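Local coordinates for protein papain-like protease (Human betacoronavirus 2c EMC/2012, PDB 4RNA) that acts as the papain-like cysteine protease of MERS coronavirus, probably processing the viral polyprotein and also removing ubiquitin-like modifiers from host proteins, at residues N26-Q31 against S43-D48; S87-V92 against D146-I151; R186-E191 against L238-T243; T261-V266 against A284-G289; V270-E275 against S303-K308. All blocks are in the same frame, centred on the assembly; numbering follows the deposited sequence.

Contact 1 (N26-Q31 against S43-D48); sequences NTYRSQ and SDTIPD
R29 and D44 form the ionic part of this contact. The guanidinium comes side-on: its NE lies 2.9 Å from OD1 of D44, its NH2 2.8 Å from OD2. Both oxygens are met on their syn sides, and the two planes are only 19° apart. A bend at chi3 (-52°) brings NE to the acid, while NH1 reaches T251 O of the second subunit.

Two backbone bonds accompany it, R29 N to S43 O (2.8 Å) and Y28 N to T45 O (3.1 Å). T45 O also receives a CH contact from CA of T27. At the N-cap position, OG1 of T27 accepts from S30 N at 2.9 Å, and a water links this OG1 to OD1 of D44.

The apolar part is a CH-pi contact: CG of P47 stands 3.7 Å from the Y28 ring centroid, 8° off the normal. The Y28 hydroxyl bonds to Q51.

These are elements of the N-terminal domain, which is ubiquitin-like in this family. The amides of Y28, R29 and S30 at the start of helix 28-31 all have acceptors, two of them carbonyls of the loop after strand 40-41, which implies that this loop and the short helix hold each other in place.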
# COMPACT_ATOMS: atom_id res chain seq x y z
N ASN A 26 -14.21 -10.29 -32.16
CA ASN A 26 -13.33 -10.51 -31.01
C ASN A 26 -13.88 -9.92 -29.70
O ASN A 26 -14.78 -9.08 -29.69
CB ASN A 26 -11.98 -9.86 -31.28
CG ASN A 26 -11.35 -10.33 -32.56
OD1 ASN A 26 -10.18 -10.72 -32.56
ND2 ASN A 26 -12.09 -10.28 -33.65
N THR A 27 -13.31 -10.34 -28.58
CA THR A 27 -13.66 -9.71 -27.29
C THR A 27 -13.16 -8.28 -27.17
O THR A 27 -12.22 -7.86 -27.89
CB THR A 27 -12.99 -10.44 -26.13
OG1 THR A 27 -11.59 -10.49 -26.40
CG2 THR A 27 -13.63 -11.82 -25.99
N TYR A 28 -13.75 -7.56 -26.21
CA TYR A 28 -13.21 -6.24 -25.80
C TYR A 28 -11.74 -6.33 -25.42
O TYR A 28 -10.87 -5.55 -25.88
CB TYR A 28 -14.00 -5.77 -24.60
CG TYR A 28 -15.28 -5.11 -24.96
CD1 TYR A 28 -15.28 -3.82 -25.48
CD2 TYR A 28 -16.52 -5.76 -24.76
CE1 TYR A 28 -16.46 -3.16 -25.79
CE2 TYR A 28 -17.71 -5.11 -25.08
CZ TYR A 28 -17.66 -3.82 -25.60
OH TYR A 28 -18.80 -3.16 -25.96
N ARG A 29 -11.43 -7.36 -24.61
CA ARG A 29 -10.03 -7.59 -24.24
C ARG A 29 -9.09 -7.67 -25.44
O ARG A 29 -8.08 -6.93 -25.51
CB ARG A 29 -9.89 -8.84 -23.37
CG ARG A 29 -8.41 -9.02 -22.96
CD ARG A 29 -8.05 -10.43 -22.48
NE ARG A 29 -8.93 -10.88 -21.43
CZ ARG A 29 -8.59 -10.94 -20.15
NH1 ARG A 29 -7.36 -10.57 -19.76
NH2 ARG A 29 -9.46 -11.43 -19.27
N SER A 30 -9.43 -8.51 -26.43
CA SER A 30 -8.58 -8.64 -27.63
C SER A 30 -8.52 -7.36 -28.44
O SER A 30 -7.47 -7.05 -29.01
CB SER A 30 -9.07 -9.74 -28.57
OG SER A 30 -9.52 -10.83 -27.79
N GLN A 31 -9.62 -6.62 -28.48
CA GLN A 31 -9.64 -5.39 -29.30
C GLN A 31 -9.05 -4.17 -28.63
O GLN A 31 -8.48 -3.24 -29.30
CB GLN A 31 -11.11 -5.13 -29.70
CG GLN A 31 -11.66 -6.25 -30.62
CD GLN A 31 -12.92 -5.81 -31.33
OE1 GLN A 31 -12.89 -4.91 -32.21
NE2 GLN A 31 -14.03 -6.34 -30.91
N SER A 43 -14.63 -7.34 -20.20
CA SER A 43 -13.47 -7.58 -21.10
C SER A 43 -13.63 -8.83 -21.97
O SER A 43 -13.22 -8.83 -23.10
CB SER A 43 -12.13 -7.75 -20.33
OG SER A 43 -11.91 -6.66 -19.43
N ASP A 44 -14.18 -9.87 -21.38
CA ASP A 44 -14.24 -11.17 -22.03
C ASP A 44 -15.58 -11.45 -22.71
O ASP A 44 -15.91 -12.61 -23.00
CB ASP A 44 -13.84 -12.28 -21.03
CG ASP A 44 -12.34 -12.29 -20.77
OD1 ASP A 44 -11.50 -12.09 -21.70
OD2 ASP A 44 -11.98 -12.49 -19.61
N THR A 45 -16.34 -10.38 -22.95
CA THR A 45 -17.55 -10.41 -23.75
C THR A 45 -17.26 -9.84 -25.13
O THR A 45 -16.21 -9.19 -25.37
CB THR A 45 -18.73 -9.69 -23.07
OG1 THR A 45 -18.53 -8.27 -23.11
CG2 THR A 45 -18.89 -10.17 -21.61
N ILE A 46 -18.17 -10.14 -26.06
CA ILE A 46 -18.03 -9.64 -27.44
C ILE A 46 -18.87 -8.38 -27.58
O ILE A 46 -20.06 -8.36 -27.20
CB ILE A 46 -18.54 -10.67 -28.50
CG1 ILE A 46 -17.87 -12.05 -28.34
CG2 ILE A 46 -18.33 -10.11 -29.91
CD1 ILE A 46 -16.42 -12.08 -28.77
N PRO A 47 -18.29 -7.31 -28.14
CA PRO A 47 -19.10 -6.07 -28.26
C PRO A 47 -20.38 -6.26 -29.08
O PRO A 47 -20.40 -7.01 -30.10
CB PRO A 47 -18.17 -5.10 -29.02
CG PRO A 47 -16.80 -5.65 -28.81
CD PRO A 47 -16.97 -7.16 -28.77
N ASP A 48 -21.40 -5.53 -28.65
CA ASP A 48 -22.77 -5.71 -29.09
C ASP A 48 -23.33 -4.39 -29.70
O ASP A 48 -22.91 -3.29 -29.28
CB ASP A 48 -23.58 -6.10 -27.85
CG ASP A 48 -24.97 -6.49 -28.17
OD1 ASP A 48 -25.18 -7.70 -28.42
OD2 ASP A 48 -25.84 -5.60 -28.18
O HOH W 1 -10.55 -12.35 -24.56

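Contact 2 (S87-V92 against D146-I151); sequences SLKAAV and DSTDFI. With PO4 (phosphate ion), chain C.
K89 and V92, one turn apart near the end of helix 81-92, face the first turn of helix 148-158. The backbones come near at two points: the CA atoms of K89 and D149 are 6.2 Å apart, those of V92 and T148 6.3 Å. At this spacing the side chains of K89, V92 and T148 fill the gap, and the two segments bury a modest 246 Å² between them.

T148 lies at the middle. Its CG2 methyl meets CG2 of V92 at 3.7 Å, the two side chains sliding past each other in opposite directions, and the K89 chain crosses it at about a right angle, with CG 4.0 Å from the same methyl. O of T148 is 3.6 Å from CG2 of V92. One turn on, CG2 of I151 is 4.2 Å from CG1 of V92, a looser apolar touch. With CG anti to its backbone N (chi1 -172°) and the chain extended beyond, K89 carries NZ to D149, where it forms a salt bridge with OD1 at 3.1 Å, on the syn side and 24° out of the carboxylate plane. A phosphate ion, probably from the crystallisation liquor, lies by T148 OG1, though its modelled position is doubtful.

The two helices belong to the helical part of the papain-like fold, the thumb of this family; I151 also packs on L115 and I119 of helix 115-122. D149 divides its oxygens, OD1 for K89 and OD2 for K141, and this implies that one carboxylate links helices 81-92 and 133-143 to the start of helix 148-158, beside a small apolar seam.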
# COMPACT_ATOMS: atom_id res chain seq x y z
N SER A 87 -13.30 -2.26 -9.32
CA SER A 87 -13.95 -3.44 -8.62
C SER A 87 -14.42 -3.06 -7.21
O SER A 87 -15.44 -3.59 -6.75
CB SER A 87 -12.99 -4.66 -8.46
OG SER A 87 -12.36 -4.99 -9.69
N LEU A 88 -13.58 -2.31 -6.46
CA LEU A 88 -13.96 -1.83 -5.10
C LEU A 88 -15.23 -1.03 -5.14
O LEU A 88 -16.11 -1.25 -4.31
CB LEU A 88 -12.86 -1.00 -4.43
CG LEU A 88 -11.76 -1.95 -3.97
CD1 LEU A 88 -10.45 -1.21 -3.85
CD2 LEU A 88 -12.10 -2.73 -2.72
N LYS A 89 -15.28 -0.04 -6.06
CA LYS A 89 -16.50 0.80 -6.24
C LYS A 89 -17.79 -0.06 -6.40
O LYS A 89 -18.80 0.08 -5.62
CB LYS A 89 -16.21 1.84 -7.34
CG LYS A 89 -17.27 2.87 -7.51
CD LYS A 89 -16.87 3.87 -8.55
CE LYS A 89 -18.15 4.38 -9.12
NZ LYS A 89 -17.90 5.74 -9.65
N ALA A 90 -17.73 -1.03 -7.31
CA ALA A 90 -18.82 -2.01 -7.47
C ALA A 90 -19.15 -2.70 -6.13
O ALA A 90 -20.31 -2.75 -5.74
CB ALA A 90 -18.46 -3.04 -8.55
N ALA A 91 -18.15 -3.24 -5.44
CA ALA A 91 -18.39 -3.93 -4.17
C ALA A 91 -18.87 -2.98 -3.04
O ALA A 91 -19.80 -3.29 -2.34
CB ALA A 91 -17.15 -4.69 -3.73
N VAL A 92 -18.25 -1.82 -2.88
CA VAL A 92 -18.60 -1.02 -1.68
C VAL A 92 -20.03 -0.43 -1.83
O VAL A 92 -20.67 0.00 -0.86
CB VAL A 92 -17.54 0.02 -1.23
CG1 VAL A 92 -16.12 -0.54 -1.12
CG2 VAL A 92 -17.56 1.25 -2.08
N ASP A 146 -22.79 11.13 -0.32
CA ASP A 146 -22.61 10.06 -1.34
C ASP A 146 -21.17 9.49 -1.17
O ASP A 146 -20.22 10.04 -1.66
CB ASP A 146 -22.83 10.70 -2.72
CG ASP A 146 -22.57 9.75 -3.87
OD1 ASP A 146 -22.55 8.51 -3.71
OD2 ASP A 146 -22.37 10.28 -4.99
N SER A 147 -21.04 8.45 -0.41
CA SER A 147 -19.70 8.03 0.12
C SER A 147 -19.02 6.91 -0.67
O SER A 147 -17.91 6.49 -0.31
CB SER A 147 -19.78 7.58 1.61
OG SER A 147 -20.12 8.65 2.49
N THR A 148 -19.69 6.39 -1.69
CA THR A 148 -19.14 5.22 -2.39
C THR A 148 -17.74 5.49 -2.98
O THR A 148 -16.81 4.73 -2.72
CB THR A 148 -20.09 4.75 -3.49
OG1 THR A 148 -21.33 4.42 -2.86
CG2 THR A 148 -19.53 3.49 -4.24
N ASP A 149 -17.58 6.55 -3.72
CA ASP A 149 -16.30 6.71 -4.34
C ASP A 149 -15.21 6.88 -3.30
O ASP A 149 -14.09 6.44 -3.51
CB ASP A 149 -16.26 7.95 -5.22
CG ASP A 149 -16.99 7.74 -6.53
OD1 ASP A 149 -17.52 6.64 -6.74
OD2 ASP A 149 -17.05 8.68 -7.33
N PHE A 150 -15.50 7.65 -2.25
CA PHE A 150 -14.44 8.00 -1.30
C PHE A 150 -13.96 6.75 -0.55
O PHE A 150 -12.78 6.51 -0.34
CB PHE A 150 -14.95 9.05 -0.31
CG PHE A 150 -13.89 9.59 0.61
CD1 PHE A 150 -12.83 10.36 0.09
CD2 PHE A 150 -14.00 9.42 1.96
CE1 PHE A 150 -11.88 10.91 0.96
CE2 PHE A 150 -13.06 9.98 2.85
CZ PHE A 150 -11.99 10.71 2.33
N ILE A 151 -14.90 5.94 -0.19
CA ILE A 151 -14.56 4.72 0.46
C ILE A 151 -13.77 3.81 -0.50
O ILE A 151 -12.74 3.25 -0.08
CB ILE A 151 -15.79 3.98 0.97
CG1 ILE A 151 -16.50 4.79 2.07
CG2 ILE A 151 -15.35 2.63 1.47
CD1 ILE A 151 -17.93 4.32 2.21
P PO4 C . -21.85 3.89 0.58
O1 PO4 C . -22.33 2.80 -0.38
O2 PO4 C . -20.73 4.67 -0.07
O3 PO4 C . -21.33 3.18 1.82
O4 PO4 C . -22.97 4.86 0.93

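Contact 3 (R186-E191 against L238-T243); sequences RMVWRE and LVEHTT
M187 and H241 form a non-hydrogen-bonded pair of this antiparallel ladder and lie side by side, pointing the same way. With chi1 of M187 at -164°, CG is anti to the backbone N and sits 3.5 Å from CD2 of H241; the imidazole turns its edge to R186 O, 3.3 Å from CD2, while NE2 bonds to A208 O. On the same face W189 has CG beside its backbone N (chi1 -66°), and the indole receives CB of L238 over its six-membered ring, 4.0 Å from the centroid. CD1 of L238 reaches CG of M187 at 3.6 Å, and W189 NE1 gives M187 SD a weak bond.

On the opposite face R186 is extended from CG to NE, which leaves NE 3.6 Å from OE2 of E240, a long salt bridge. CB of R186 presses on CG2 of T242 at 3.3 Å. Beyond E240 the register slips by one: V239 and E240 both face V188, a classic beta bulge, and V188 O takes V239 N at 2.8 Å but E240 N only weakly. CG2 of V239 lies over one face of the R190 guanidinium, whose NE pairs with D200.

The ladder belongs to the fingers of this protease, with the R190 side chain about 13 Å from the structural zinc. Strand 197-204 pairs along the other edge of strand 186-193, and L220 of helix 217-221 packs against W189, L238 and H241.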
# COMPACT_ATOMS: atom_id res chain seq x y z
N ARG A 186 2.90 24.23 12.84
CA ARG A 186 4.32 24.18 13.06
C ARG A 186 4.60 23.37 14.29
O ARG A 186 3.87 23.47 15.27
CB ARG A 186 4.78 25.60 13.23
CG ARG A 186 6.27 25.79 13.27
CD ARG A 186 6.52 27.24 13.64
NE ARG A 186 7.95 27.45 13.72
CZ ARG A 186 8.78 27.41 12.67
NH1 ARG A 186 8.32 27.21 11.43
NH2 ARG A 186 10.08 27.59 12.87
N MET A 187 5.69 22.59 14.25
CA MET A 187 6.08 21.76 15.38
C MET A 187 7.61 21.86 15.51
O MET A 187 8.32 21.57 14.53
CB MET A 187 5.62 20.33 15.12
CG MET A 187 5.61 19.43 16.34
SD MET A 187 5.24 17.73 15.81
CE MET A 187 6.57 17.47 14.69
N VAL A 188 8.12 22.35 16.67
CA VAL A 188 9.59 22.45 16.85
C VAL A 188 10.07 21.54 17.99
O VAL A 188 9.70 21.76 19.13
CB VAL A 188 10.05 23.90 17.09
CG1 VAL A 188 11.57 24.00 17.03
CG2 VAL A 188 9.41 24.83 16.07
N TRP A 189 10.88 20.53 17.64
CA TRP A 189 11.60 19.68 18.56
C TRP A 189 12.97 20.22 18.80
O TRP A 189 13.64 20.70 17.88
CB TRP A 189 11.71 18.24 18.02
CG TRP A 189 10.38 17.57 17.93
CD1 TRP A 189 9.53 17.53 16.84
CD2 TRP A 189 9.67 16.84 19.00
NE1 TRP A 189 8.38 16.85 17.15
CE2 TRP A 189 8.41 16.38 18.42
CE3 TRP A 189 9.96 16.52 20.33
CZ2 TRP A 189 7.48 15.64 19.14
CZ3 TRP A 189 9.01 15.77 21.06
CH2 TRP A 189 7.79 15.36 20.47
N ARG A 190 13.40 20.21 20.05
CA ARG A 190 14.77 20.59 20.35
C ARG A 190 15.43 19.37 20.97
O ARG A 190 14.85 18.66 21.88
CB ARG A 190 14.84 21.84 21.24
CG ARG A 190 16.28 22.26 21.62
CD ARG A 190 16.25 23.64 22.29
NE ARG A 190 15.91 24.66 21.31
CZ ARG A 190 15.38 25.84 21.59
NH1 ARG A 190 15.09 26.17 22.84
NH2 ARG A 190 15.11 26.69 20.60
N GLU A 191 16.64 19.11 20.46
CA GLU A 191 17.51 18.09 21.01
C GLU A 191 18.76 18.81 21.56
O GLU A 191 19.37 19.65 20.88
CB GLU A 191 17.86 17.08 19.91
CG GLU A 191 16.66 16.22 19.55
CD GLU A 191 16.97 15.05 18.60
OE1 GLU A 191 18.11 14.92 18.10
OE2 GLU A 191 16.03 14.24 18.35
N LEU A 238 9.69 18.68 22.91
CA LEU A 238 8.87 19.63 22.13
C LEU A 238 8.90 21.10 22.70
O LEU A 238 8.53 21.35 23.84
CB LEU A 238 7.43 19.08 22.04
CG LEU A 238 6.46 19.88 21.16
CD1 LEU A 238 6.87 19.97 19.66
CD2 LEU A 238 5.06 19.27 21.34
N VAL A 239 9.38 22.08 21.93
CA VAL A 239 9.45 23.43 22.47
C VAL A 239 8.43 24.42 21.84
O VAL A 239 8.07 25.46 22.44
CB VAL A 239 10.88 24.00 22.39
CG1 VAL A 239 11.78 23.24 23.39
CG2 VAL A 239 11.40 23.91 20.96
N GLU A 240 7.92 24.09 20.66
CA GLU A 240 6.86 24.95 20.10
C GLU A 240 5.91 24.11 19.26
O GLU A 240 6.31 23.18 18.57
CB GLU A 240 7.47 26.07 19.26
CG GLU A 240 6.53 27.24 19.08
CD GLU A 240 6.50 27.70 17.64
OE1 GLU A 240 5.46 27.51 16.96
OE2 GLU A 240 7.54 28.22 17.17
N HIS A 241 4.63 24.45 19.35
CA HIS A 241 3.61 23.67 18.67
C HIS A 241 2.42 24.54 18.32
O HIS A 241 1.74 25.05 19.19
CB HIS A 241 3.19 22.48 19.51
CG HIS A 241 2.69 21.34 18.70
ND1 HIS A 241 2.12 20.23 19.25
CD2 HIS A 241 2.69 21.14 17.32
CE1 HIS A 241 1.80 19.35 18.26
NE2 HIS A 241 2.13 19.92 17.08
N THR A 242 2.16 24.69 17.04
CA THR A 242 1.01 25.48 16.65
C THR A 242 0.28 24.79 15.49
O THR A 242 0.85 24.61 14.41
CB THR A 242 1.43 26.93 16.31
OG1 THR A 242 0.32 27.55 15.65
CG2 THR A 242 2.59 26.96 15.36
N THR A 243 -0.95 24.34 15.74
CA THR A 243 -1.69 23.56 14.73
C THR A 243 -3.21 23.81 14.87
O THR A 243 -3.69 24.35 15.90
CB THR A 243 -1.47 22.04 14.95
OG1 THR A 243 -2.18 21.68 16.14
CG2 THR A 243 0.03 21.63 15.05

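Contact 4 (T261-V266 against A284-G289); sequences TAPDFV and ARLKGG
L286 carries this contact through its CD1 methyl, which does most of the touching. It lies 3.8 Å from CE1 of F265, approaching the ring obliquely, 3.9 Å from CG of P263 and 3.7 Å from the carbonyl oxygen of F265. The phenyl is brought there by chi1 of 51°, which sets CG between the backbone N and the carbonyl carbon.

One hydrogen bond ties the backbones: L286 N donates to V266 O at 3.1 Å in a nearly straight bond (167°). The donor stands above the carbonyl plane, 44° out of it. CA of R285 is 3.7 Å from the same oxygen.

T261-V266 is the end of the loop leading into strand 267-272, and A284-G289 the end of strand 280-287 with the turn that follows. The two strands are antiparallel neighbours in the sheet that forms the palm of the protease, so the contact carries their pairing beyond the strand start at 267.

Further out, L286 also rests on I291, F268 and T259. V266 is also backbone-bonded to L313 and packs on P315 of strand 304-315. The R285 side chain has its polar partners outside the two segments: NE bonds to H283, and NH2 to M120 O of helix 115-122.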
# COMPACT_ATOMS: atom_id res chain seq x y z
N THR A 261 -13.38 14.83 33.92
CA THR A 261 -12.28 15.74 34.00
C THR A 261 -12.30 16.77 32.82
O THR A 261 -11.41 17.66 32.71
CB THR A 261 -10.97 14.92 34.02
OG1 THR A 261 -9.87 15.79 33.77
CG2 THR A 261 -10.96 13.99 32.90
N ALA A 262 -13.32 16.68 31.98
CA ALA A 262 -13.48 17.56 30.79
C ALA A 262 -12.18 17.57 29.98
O ALA A 262 -11.59 18.64 29.77
CB ALA A 262 -13.90 18.98 31.17
N PRO A 263 -11.71 16.39 29.59
CA PRO A 263 -10.42 16.30 28.85
C PRO A 263 -10.45 17.05 27.50
O PRO A 263 -11.55 17.31 26.94
CB PRO A 263 -10.24 14.81 28.62
CG PRO A 263 -11.65 14.22 28.66
CD PRO A 263 -12.49 15.12 29.56
N ASP A 264 -9.28 17.41 26.97
CA ASP A 264 -9.23 18.25 25.76
C ASP A 264 -9.42 17.48 24.46
O ASP A 264 -9.68 18.08 23.44
CB ASP A 264 -7.89 18.96 25.69
CG ASP A 264 -7.67 19.87 26.87
OD1 ASP A 264 -8.68 20.44 27.34
OD2 ASP A 264 -6.49 19.98 27.31
N PHE A 265 -9.30 16.15 24.48
CA PHE A 265 -9.40 15.42 23.22
C PHE A 265 -10.88 15.40 22.84
O PHE A 265 -11.74 15.54 23.72
CB PHE A 265 -8.72 14.04 23.28
CG PHE A 265 -9.15 13.19 24.45
CD1 PHE A 265 -10.29 12.42 24.36
CD2 PHE A 265 -8.40 13.17 25.65
CE1 PHE A 265 -10.72 11.65 25.44
CE2 PHE A 265 -8.82 12.39 26.72
CZ PHE A 265 -9.98 11.64 26.61
N VAL A 266 -11.18 15.30 21.56
CA VAL A 266 -12.55 15.35 21.04
C VAL A 266 -13.03 13.99 20.56
O VAL A 266 -14.22 13.78 20.36
CB VAL A 266 -12.75 16.47 19.98
CG1 VAL A 266 -12.35 17.84 20.56
CG2 VAL A 266 -12.01 16.14 18.70
N ALA A 284 -14.89 6.61 18.88
CA ALA A 284 -15.53 7.24 20.03
C ALA A 284 -15.48 8.75 19.87
O ALA A 284 -14.46 9.33 19.39
CB ALA A 284 -14.89 6.80 21.36
N ARG A 285 -16.58 9.40 20.22
CA ARG A 285 -16.58 10.89 20.25
C ARG A 285 -17.03 11.43 21.61
O ARG A 285 -17.80 10.75 22.28
CB ARG A 285 -17.51 11.46 19.20
CG ARG A 285 -17.28 10.82 17.84
CD ARG A 285 -17.49 11.88 16.85
NE ARG A 285 -17.06 11.47 15.52
CZ ARG A 285 -17.61 12.00 14.44
NH1 ARG A 285 -18.60 12.87 14.59
NH2 ARG A 285 -17.21 11.65 13.22
N LEU A 286 -16.53 12.60 21.97
CA LEU A 286 -16.91 13.24 23.23
C LEU A 286 -17.89 14.35 22.98
O LEU A 286 -17.54 15.41 22.42
CB LEU A 286 -15.70 13.85 23.91
CG LEU A 286 -14.52 12.95 24.37
CD1 LEU A 286 -14.03 13.46 25.71
CD2 LEU A 286 -14.76 11.45 24.42
N LYS A 287 -19.11 14.16 23.46
CA LYS A 287 -20.12 15.16 23.23
C LYS A 287 -21.10 15.12 24.36
O LYS A 287 -21.49 14.03 24.76
CB LYS A 287 -20.86 14.76 21.95
CG LYS A 287 -21.51 15.93 21.24
CD LYS A 287 -21.40 15.79 19.72
CE LYS A 287 -22.23 14.63 19.19
NZ LYS A 287 -22.42 14.87 17.71
N GLY A 288 -21.56 16.29 24.80
CA GLY A 288 -22.60 16.38 25.85
C GLY A 288 -22.15 15.74 27.16
O GLY A 288 -22.92 15.05 27.85
N GLY A 289 -20.88 15.92 27.48
CA GLY A 289 -20.31 15.31 28.69
C GLY A 289 -20.22 13.79 28.71
O GLY A 289 -20.00 13.20 29.77

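Contact 5 (V270-E275 against S303-K308); sequences VFQGIE and SDWKCK
V270 and W305 meet tip to tip through their torsions. In W305 chi1 is -166°, which puts CG anti to the backbone N. In V270 the CG2 methyl is anti to the carbonyl carbon and touches CZ3 of the indole at 3.7 Å. C307 has SG between its backbone N and carbonyl carbon (chi1 59°), and this sulfur lies 3.7 Å from the same V270 methyl. Within its own strand, C307 CB covers the centre of one W305 face, and K293 makes a cation-pi contact with the indole.

The axes of these short strand segments cross at 78° in the twisted sheet of the palm. They are joined at one end by a bond from F271 N to K308 O, 2.9 Å long and nearly along the C=O axis. CA of V270 approaches that oxygen too, at 3.2 Å. After strand 267-272 the chain enters the connection to strand 280-287, which probably corresponds to the flexible blocking loop of this family; the weak order of I274 and E275 is consistent with that.

Q272 presents NE2 to the edge of W305, 3.8 Å from CZ2, with its amide at about a right angle to the ring. The K308 side chain runs over the F271 carbonyl: CB of K308 lies 3.4 Å from F271 O, which is buried with no polar partner.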
# COMPACT_ATOMS: atom_id res chain seq x y z
N VAL A 270 -10.61 2.88 19.17
CA VAL A 270 -10.30 1.84 20.13
C VAL A 270 -10.18 0.58 19.29
O VAL A 270 -10.91 0.42 18.30
CB VAL A 270 -11.46 1.69 21.18
CG1 VAL A 270 -11.40 0.36 21.87
CG2 VAL A 270 -11.43 2.82 22.20
N PHE A 271 -9.21 -0.29 19.62
CA PHE A 271 -9.17 -1.61 19.00
C PHE A 271 -9.43 -2.64 20.08
O PHE A 271 -8.76 -2.63 21.11
CB PHE A 271 -7.82 -1.83 18.32
CG PHE A 271 -7.67 -3.18 17.61
CD1 PHE A 271 -8.32 -3.44 16.40
CD2 PHE A 271 -6.85 -4.15 18.14
CE1 PHE A 271 -8.16 -4.66 15.75
CE2 PHE A 271 -6.70 -5.37 17.49
CZ PHE A 271 -7.34 -5.62 16.29
N GLN A 272 -10.38 -3.55 19.81
CA GLN A 272 -10.87 -4.58 20.76
C GLN A 272 -10.46 -5.98 20.35
O GLN A 272 -10.71 -6.39 19.21
CB GLN A 272 -12.41 -4.55 20.82
CG GLN A 272 -12.98 -3.40 21.65
CD GLN A 272 -14.47 -3.14 21.42
OE1 GLN A 272 -15.13 -3.75 20.57
NE2 GLN A 272 -15.01 -2.19 22.19
N GLY A 273 -9.82 -6.68 21.30
CA GLY A 273 -9.46 -8.11 21.23
C GLY A 273 -8.29 -8.57 20.36
O GLY A 273 -8.50 -9.31 19.39
N ILE A 274 -7.05 -8.20 20.74
CA ILE A 274 -5.82 -8.51 19.95
C ILE A 274 -5.60 -10.00 19.60
O ILE A 274 -5.13 -10.33 18.49
CB ILE A 274 -4.51 -7.92 20.57
CG1 ILE A 274 -4.11 -8.64 21.88
CG2 ILE A 274 -4.60 -6.40 20.74
CD1 ILE A 274 -2.64 -8.58 22.24
N GLU A 275 -5.93 -10.89 20.54
CA GLU A 275 -5.68 -12.34 20.43
C GLU A 275 -6.92 -13.15 19.98
O GLU A 275 -6.82 -14.36 19.74
CB GLU A 275 -5.09 -12.86 21.76
CG GLU A 275 -5.06 -14.38 21.97
CD GLU A 275 -3.96 -15.10 21.21
OE1 GLU A 275 -3.19 -15.84 21.85
OE2 GLU A 275 -3.86 -14.94 19.97
N SER A 303 -19.85 7.67 30.67
CA SER A 303 -18.89 8.74 31.10
C SER A 303 -17.47 8.21 31.41
O SER A 303 -16.52 9.00 31.47
CB SER A 303 -19.43 9.49 32.29
OG SER A 303 -19.69 8.53 33.31
N ASP A 304 -17.33 6.89 31.56
CA ASP A 304 -16.05 6.22 31.89
C ASP A 304 -15.94 4.93 31.14
O ASP A 304 -16.88 4.11 31.13
CB ASP A 304 -15.94 5.90 33.40
CG ASP A 304 -16.05 7.16 34.26
OD1 ASP A 304 -17.18 7.55 34.57
OD2 ASP A 304 -15.02 7.82 34.54
N TRP A 305 -14.74 4.72 30.59
CA TRP A 305 -14.49 3.58 29.73
C TRP A 305 -13.06 3.14 29.80
O TRP A 305 -12.13 3.91 29.49
CB TRP A 305 -14.84 3.92 28.29
CG TRP A 305 -14.92 2.73 27.36
CD1 TRP A 305 -15.12 1.39 27.69
CD2 TRP A 305 -14.90 2.77 25.89
NE1 TRP A 305 -15.17 0.62 26.54
CE2 TRP A 305 -15.07 1.40 25.44
CE3 TRP A 305 -14.78 3.79 24.94
CZ2 TRP A 305 -15.08 1.06 24.07
CZ3 TRP A 305 -14.80 3.45 23.56
CH2 TRP A 305 -14.95 2.12 23.14
N LYS A 306 -12.90 1.88 30.21
CA LYS A 306 -11.63 1.20 30.17
C LYS A 306 -11.55 0.47 28.84
O LYS A 306 -12.32 -0.43 28.55
CB LYS A 306 -11.44 0.21 31.34
CG LYS A 306 -10.01 -0.36 31.39
CD LYS A 306 -9.64 -1.00 32.73
CE LYS A 306 -10.23 -2.39 32.89
NZ LYS A 306 -9.69 -3.08 34.10
N CYS A 307 -10.58 0.86 28.04
CA CYS A 307 -10.51 0.40 26.65
C CYS A 307 -9.08 0.65 26.10
O CYS A 307 -8.32 1.46 26.64
CB CYS A 307 -11.53 1.17 25.80
SG CYS A 307 -11.17 2.96 25.87
N LYS A 308 -8.77 -0.03 25.00
CA LYS A 308 -7.46 0.03 24.32
C LYS A 308 -7.48 1.03 23.19
O LYS A 308 -7.94 0.76 22.06
CB LYS A 308 -7.11 -1.35 23.79
CG LYS A 308 -7.09 -2.41 24.90
CD LYS A 308 -7.12 -3.78 24.24
CE LYS A 308 -6.55 -4.85 25.15
NZ LYS A 308 -6.52 -6.11 24.34

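Contacts 4 and 5 share one palm sheet and touch through A284 and W305; their segments alternate along the chain, and both rely on apolar side chains plus a single backbone bond. Contact 3 lies in the separate fingers sheet, with a ladder of backbone bonds broken by a bulge. Contact 2 is a helix-helix pair with no backbone bonds across it, joined by methyl groups and a partly exposed salt bridge. Contact 1, in the N-terminal domain about 59 Å between centres from contact 3, mixes ionic, capping and CH-pi terms. Contact 4 is a surface contact; the other four are partly buried, contact 3 with the largest share of buried residues.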